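Local coordinates for protein dipeptide Epimerase (Enterococcus faecalis V583, PDB 3JVA) that is a magnesium-binding enzyme of the mandelate racemase/muconate lactonizing enzyme family, pairing an N-terminal capping domain with an enolase-type barrel domain, at residues 17-22 with 51-56; 221-226 with 249-254; 273-278 with 305-310. All coordinates share one frame; numbering follows the deposited sequence.

Contact 1. Residues 17-22 with 51-56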
# COMPACT_ATOMS: atom_id res chain seq x y z
N GLU B 17 45.49 16.29 17.23
CA GLU B 17 45.63 15.81 15.86
C GLU B 17 44.66 16.55 14.95
O GLU B 17 43.48 16.66 15.27
CB GLU B 17 45.35 14.30 15.78
CG GLU B 17 46.27 13.43 16.63
CD GLU B 17 46.02 11.94 16.44
OE1 GLU B 17 46.67 11.13 17.15
OE2 GLU B 17 45.19 11.57 15.58
N THR B 18 45.16 17.06 13.83
CA THR B 18 44.31 17.78 12.90
C THR B 18 43.28 16.84 12.28
O THR B 18 43.56 15.67 12.02
CB THR B 18 45.15 18.42 11.77
OG1 THR B 18 45.88 17.40 11.08
CG2 THR B 18 46.12 19.44 12.35
N PHE B 19 42.08 17.37 12.05
CA PHE B 19 40.99 16.59 11.47
C PHE B 19 40.86 16.96 10.00
O PHE B 19 40.82 18.13 9.65
CB PHE B 19 39.69 16.89 12.22
CG PHE B 19 38.51 16.08 11.76
CD1 PHE B 19 38.58 14.69 11.71
CD2 PHE B 19 37.32 16.70 11.40
CE1 PHE B 19 37.48 13.93 11.31
CE2 PHE B 19 36.22 15.95 10.99
CZ PHE B 19 36.30 14.56 10.95
N THR B 20 40.80 15.95 9.13
CA THR B 20 40.68 16.22 7.71
C THR B 20 39.24 16.11 7.25
O THR B 20 38.55 15.13 7.55
CB THR B 20 41.54 15.24 6.88
OG1 THR B 20 42.85 15.15 7.46
CG2 THR B 20 41.67 15.73 5.45
N ILE B 21 38.78 17.13 6.53
CA ILE B 21 37.42 17.15 6.02
C ILE B 21 37.47 17.42 4.52
O ILE B 21 38.54 17.70 3.98
CB ILE B 21 36.58 18.26 6.68
CG1 ILE B 21 37.25 19.62 6.46
CG2 ILE B 21 36.40 17.97 8.16
CD1 ILE B 21 36.46 20.80 7.00
N ALA B 22 36.33 17.34 3.86
CA ALA B 22 36.28 17.58 2.43
C ALA B 22 36.89 18.94 2.08
O ALA B 22 36.48 19.97 2.63
CB ALA B 22 34.84 17.52 1.93
N GLY B 51 29.54 22.85 12.99
CA GLY B 51 29.99 21.76 12.15
C GLY B 51 29.42 22.07 10.78
O GLY B 51 28.43 21.48 10.37
N ILE B 52 30.06 23.01 10.09
CA ILE B 52 29.58 23.46 8.79
C ILE B 52 29.37 22.33 7.78
O ILE B 52 28.38 22.32 7.06
CB ILE B 52 30.52 24.55 8.21
CG1 ILE B 52 29.87 25.20 6.99
CG2 ILE B 52 31.87 23.94 7.85
CD1 ILE B 52 30.60 26.44 6.50
N PHE B 53 30.29 21.38 7.75
CA PHE B 53 30.20 20.26 6.82
C PHE B 53 29.14 19.22 7.17
O PHE B 53 28.82 18.36 6.35
CB PHE B 53 31.57 19.59 6.70
CG PHE B 53 32.18 19.21 8.01
CD1 PHE B 53 31.85 18.01 8.63
CD2 PHE B 53 33.05 20.08 8.67
CE1 PHE B 53 32.38 17.68 9.88
CE2 PHE B 53 33.58 19.76 9.92
CZ PHE B 53 33.24 18.56 10.52
N ILE B 54 28.58 19.30 8.38
CA ILE B 54 27.55 18.35 8.81
C ILE B 54 26.19 19.00 8.99
O ILE B 54 25.19 18.52 8.44
CB ILE B 54 27.91 17.68 10.16
CG1 ILE B 54 29.13 16.76 9.97
CG2 ILE B 54 26.73 16.85 10.66
CD1 ILE B 54 29.58 16.08 11.25
N THR B 55 26.14 20.10 9.74
CA THR B 55 24.88 20.79 10.00
C THR B 55 24.78 22.15 9.32
O THR B 55 23.71 22.74 9.29
CB THR B 55 24.69 21.02 11.50
OG1 THR B 55 25.76 21.83 12.00
CG2 THR B 55 24.68 19.70 12.25
N GLY B 56 25.90 22.63 8.80
CA GLY B 56 25.92 23.95 8.18
C GLY B 56 26.13 25.03 9.23
O GLY B 56 26.32 26.20 8.90
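In the N-terminal capping domain of this enolase-superfamily protein, F19 and I21 at the end of strand 3-21 meet F53, which stands in the loop between strand 43-48 and helix 59-73. Alternation along the strand puts F19 and I21 on one face, and both CB atoms are directed at the loop. F53 answers from the other segment with its ring, which I21 and F19 approach in different ways. The CG2 methyl of I21 lies over one face, 4.0 Å from the F53 ring centroid and 18° off the normal, which fits a CH-pi contact. The I21 side chain crosses F53 at about a right angle, and its CD1 reaches F53 CD2 at 3.9 Å. Further along, F19 offers its ring edge: CE2 comes 4.0 Å from F53 CZ, an atom that lies close to the F19 plane. Relative to the F53 ring the approach is oblique, and the two phenyl side chains are neither stacked nor perpendicular. A chi1 of 52°, with CG set between the backbone N and the carbonyl carbon, gives the F53 ring this position.

Beside the contact, I26 on strand 24-27 packs against all three side chains, and K90 of the second subunit packs on F53. In this superfamily, loops of the capping domain commonly close over the mouth of the barrel. The F19 side chain, about 9 Å from the bound magnesium, is consistent with such a place. Separately, a glycerol, probably from the crystallisation liquor, lies about 4 Å from the F53 side chain. The loop's turn is secured from within by one carbonyl: G51 O accepts from I54 N at 3.0 Å, T55 N at 2.7 Å and G56 N at 3.2 Å.

Contact 2. Residues 221-226 with 249-254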
# COMPACT_ATOMS: atom_id res chain seq x y z
N ARG B 221 19.75 12.07 2.80
CA ARG B 221 18.39 12.18 2.27
C ARG B 221 17.88 10.94 1.55
O ARG B 221 16.70 10.86 1.19
CB ARG B 221 18.28 13.39 1.33
CG ARG B 221 18.43 14.75 2.01
CD ARG B 221 17.32 15.01 3.02
NE ARG B 221 16.01 15.23 2.39
CZ ARG B 221 15.67 16.33 1.72
NH1 ARG B 221 16.54 17.33 1.57
NH2 ARG B 221 14.46 16.44 1.20
N ASP B 222 18.75 9.96 1.33
CA ASP B 222 18.34 8.74 0.64
C ASP B 222 17.87 7.66 1.61
O ASP B 222 18.56 6.66 1.82
CB ASP B 222 19.51 8.22 -0.22
CG ASP B 222 19.13 7.02 -1.05
OD1 ASP B 222 17.92 6.81 -1.27
OD2 ASP B 222 20.04 6.30 -1.51
N LEU B 223 16.69 7.87 2.19
CA LEU B 223 16.13 6.93 3.15
C LEU B 223 15.80 5.56 2.55
O LEU B 223 16.00 4.53 3.20
CB LEU B 223 14.88 7.54 3.80
CG LEU B 223 15.10 8.93 4.41
CD1 LEU B 223 13.83 9.39 5.11
CD2 LEU B 223 16.26 8.88 5.40
N GLU B 224 15.31 5.55 1.32
CA GLU B 224 14.99 4.29 0.65
C GLU B 224 16.27 3.48 0.49
O GLU B 224 16.28 2.27 0.72
CB GLU B 224 14.38 4.56 -0.73
CG GLU B 224 12.95 5.09 -0.69
CD GLU B 224 12.54 5.74 -2.00
OE1 GLU B 224 12.67 5.09 -3.07
OE2 GLU B 224 12.08 6.90 -1.97
N GLY B 225 17.34 4.15 0.10
CA GLY B 225 18.62 3.49 -0.08
C GLY B 225 19.21 3.03 1.24
O GLY B 225 19.80 1.95 1.32
N LEU B 226 19.05 3.84 2.27
CA LEU B 226 19.56 3.49 3.59
C LEU B 226 18.81 2.24 4.06
O LEU B 226 19.40 1.33 4.64
CB LEU B 226 19.34 4.65 4.56
CG LEU B 226 19.86 4.51 5.99
CD1 LEU B 226 21.34 4.16 5.99
CD2 LEU B 226 19.61 5.81 6.74
N ALA B 249 13.68 11.13 13.40
CA ALA B 249 13.63 9.84 14.07
C ALA B 249 12.31 9.14 13.81
O ALA B 249 12.27 7.95 13.55
CB ALA B 249 13.85 10.02 15.58
N LEU B 250 11.21 9.90 13.88
CA LEU B 250 9.89 9.33 13.65
C LEU B 250 9.78 8.73 12.26
O LEU B 250 9.26 7.62 12.09
CB LEU B 250 8.82 10.42 13.84
CG LEU B 250 7.36 9.99 13.64
CD1 LEU B 250 7.05 8.77 14.49
CD2 LEU B 250 6.45 11.16 14.00
N GLU B 251 10.28 9.45 11.26
CA GLU B 251 10.25 8.97 9.88
C GLU B 251 11.11 7.72 9.73
O GLU B 251 10.70 6.76 9.08
CB GLU B 251 10.74 10.07 8.94
CG GLU B 251 10.67 9.71 7.46
CD GLU B 251 9.26 9.34 7.01
OE1 GLU B 251 8.29 9.97 7.48
OE2 GLU B 251 9.14 8.41 6.18
N LEU B 252 12.29 7.73 10.35
CA LEU B 252 13.21 6.60 10.28
C LEU B 252 12.64 5.32 10.88
O LEU B 252 12.75 4.25 10.29
CB LEU B 252 14.54 6.95 10.96
CG LEU B 252 15.46 7.90 10.19
CD1 LEU B 252 16.61 8.34 11.08
CD2 LEU B 252 15.99 7.20 8.94
N VAL B 253 12.02 5.42 12.06
CA VAL B 253 11.46 4.22 12.67
C VAL B 253 10.18 3.80 11.96
O VAL B 253 9.86 2.61 11.91
CB VAL B 253 11.16 4.42 14.18
CG1 VAL B 253 12.42 4.83 14.91
CG2 VAL B 253 10.05 5.44 14.37
N LYS B 254 9.45 4.77 11.40
CA LYS B 254 8.22 4.48 10.67
C LYS B 254 8.52 3.56 9.49
O LYS B 254 7.85 2.55 9.30
CB LYS B 254 7.59 5.77 10.12
CG LYS B 254 6.81 6.60 11.11
CD LYS B 254 6.14 7.78 10.40
CE LYS B 254 5.25 8.58 11.34
NZ LYS B 254 4.54 9.70 10.64
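L226 N donates to D222 O at 2.9 Å, a bond in the first turn of helix 223-232, whose L223 and L226 direct their CB atoms at helix 246-255. D222 is the N-cap: its OD1 also accepts from G225 N at 3.0 Å, a weak bond, since the N-H...O angle is 147°. The contact between the helices is apolar. L223 divides its two methyls between neighbouring residues, with CD2 reaching L252 CD2 at 3.9 Å and CD1 reaching E251 CG at 4.0 Å. The two leucine side chains, L223 and L252, cross at about a right angle and touch through their CD2 methyls. E251 contributes only its aliphatic part: CG lies anti to the backbone N (chi1 -177°), against L223, and the chain then bends at chi2. L226 adds a looser touch, CD2 to L252 CD2 at 4.5 Å.

These are successive helices of the TIM-barrel domain, linked through strand 236-239 in the beta/alpha repeat. The strand supports the contact from the inside, where I237 meets L226 and A239 meets L252. Other copies of the protein approach both segments: R221, just ahead of helix 223-232, forms a salt bridge through NH2 with D248 OD1 of the second subunit, while L250 packs on L250 of the third.

Contact 3. Residues 273-278 with 305-310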
# COMPACT_ATOMS: atom_id res chain seq x y z
N GLU B 273 15.41 17.80 22.99
CA GLU B 273 15.08 17.12 21.74
C GLU B 273 15.68 15.72 21.71
O GLU B 273 15.07 14.78 21.19
CB GLU B 273 15.59 17.94 20.54
CG GLU B 273 15.14 17.42 19.18
CD GLU B 273 13.68 17.75 18.87
OE1 GLU B 273 13.03 18.48 19.65
OE2 GLU B 273 13.19 17.27 17.83
N ALA B 274 16.88 15.57 22.27
CA ALA B 274 17.53 14.26 22.31
C ALA B 274 16.65 13.26 23.06
O ALA B 274 16.58 12.08 22.70
CB ALA B 274 18.90 14.38 22.98
N LEU B 275 16.00 13.71 24.12
CA LEU B 275 15.13 12.83 24.88
C LEU B 275 13.98 12.32 24.00
O LEU B 275 13.61 11.15 24.08
CB LEU B 275 14.57 13.55 26.11
CG LEU B 275 15.57 13.69 27.26
CD1 LEU B 275 15.03 14.69 28.28
CD2 LEU B 275 15.82 12.33 27.89
N LYS B 276 13.43 13.19 23.17
CA LYS B 276 12.34 12.81 22.28
C LYS B 276 12.82 11.75 21.30
O LYS B 276 12.13 10.75 21.06
CB LYS B 276 11.84 14.01 21.48
CG LYS B 276 11.20 15.11 22.31
CD LYS B 276 10.74 16.23 21.39
CE LYS B 276 10.17 17.41 22.15
NZ LYS B 276 9.88 18.53 21.21
N ILE B 277 13.99 11.98 20.72
CA ILE B 277 14.55 11.02 19.77
C ILE B 277 14.69 9.65 20.43
O ILE B 277 14.26 8.64 19.87
CB ILE B 277 15.93 11.48 19.25
CG1 ILE B 277 15.77 12.74 18.39
CG2 ILE B 277 16.57 10.35 18.43
CD1 ILE B 277 17.08 13.43 18.04
N ASN B 278 15.29 9.61 21.61
CA ASN B 278 15.48 8.34 22.29
C ASN B 278 14.17 7.63 22.65
O ASN B 278 14.07 6.41 22.52
CB ASN B 278 16.33 8.51 23.54
CG ASN B 278 16.67 7.19 24.18
OD1 ASN B 278 17.23 6.31 23.52
ND2 ASN B 278 16.34 7.03 25.46
N ALA B 305 27.17 12.88 28.09
CA ALA B 305 27.48 11.76 28.97
C ALA B 305 26.42 11.57 30.05
O ALA B 305 26.03 10.45 30.36
CB ALA B 305 28.86 11.95 29.60
N HIS B 306 25.94 12.68 30.62
CA HIS B 306 24.89 12.59 31.64
C HIS B 306 23.63 12.00 31.02
O HIS B 306 22.97 11.16 31.62
CB HIS B 306 24.60 13.98 32.22
CG HIS B 306 25.56 14.39 33.30
ND1 HIS B 306 25.29 14.20 34.64
CD2 HIS B 306 26.80 14.92 33.23
CE1 HIS B 306 26.33 14.60 35.35
NE2 HIS B 306 27.26 15.04 34.52
N LEU B 307 23.31 12.44 29.81
CA LEU B 307 22.13 11.93 29.11
C LEU B 307 22.28 10.44 28.80
O LEU B 307 21.36 9.65 29.03
CB LEU B 307 21.92 12.69 27.80
CG LEU B 307 20.75 12.16 26.95
CD1 LEU B 307 19.44 12.24 27.74
CD2 LEU B 307 20.66 12.97 25.67
N ALA B 308 23.44 10.07 28.27
CA ALA B 308 23.71 8.67 27.91
C ALA B 308 23.62 7.78 29.15
O ALA B 308 22.98 6.73 29.12
CB ALA B 308 25.08 8.55 27.27
N ALA B 309 24.26 8.21 30.23
CA ALA B 309 24.23 7.42 31.45
C ALA B 309 22.81 7.30 32.01
O ALA B 309 22.43 6.26 32.54
CB ALA B 309 25.15 8.06 32.50
N ALA B 310 22.03 8.37 31.88
CA ALA B 310 20.67 8.40 32.42
C ALA B 310 19.62 7.57 31.68
O ALA B 310 18.69 7.06 32.30
CB ALA B 310 20.19 9.84 32.52
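Apolar contact comes first: L307 projects from helix 298-310 and spreads its two methyls over adjacent residues of helix 271-284. CD2 meets A274 CB at 3.5 Å, and CD1 meets L275 CD2 at 3.6 Å, both close for methyl carbons and evidence of tight packing. The fork faces this way because CG of L307 is anti to the backbone N (chi1 176°), carrying the branch outward from its own helix. L275 crosses it obliquely. L275 does not set out toward L307, but with chi1 at -77° and chi2 extended its CD2 methyl still arrives beside CD1.

Strand 287-290 links these consecutive outer helices of the TIM barrel. L307 also packs on I290 of that strand and on I314 of the next, which places the leucine between helix 271-284 and the barrel strands.

Polar interactions run alongside rather than across. Within helix 271-284, K276 NZ forms a salt bridge with E273 OE1 at 3.5 Å. The other carboxylate oxygen, E273 OE2, accepts from A246 N at the start of helix 246-255. N278 OD1 is hydrogen-bonded to N313 ND2, and H306 ND1 accepts from Y119 N.

How the contacts relate
Along the chain the three contacts follow in series, each closing before the next opens. Contact 1 belongs to the N-terminal domain; contacts 2 and 3 lie in the barrel domain, each between two successive outer helices of the barrel. Centres of contacts 1 and 2, and of contacts 1 and 3, are 24 Å apart, and neither pair touches; contacts 1 and 3 lie on opposite sides of the chain's centre. Contacts 2 and 3, with centres 21 Å apart, do meet: A249 CB of helix 246-255 packs on I277 CG2 of helix 271-284 at 4.0 Å, continuing the helical layer around the barrel. Contacts 1 and 2 both reach the second subunit, and contacts 2 and 3 the third, so both domains take part in the eight-chain assembly.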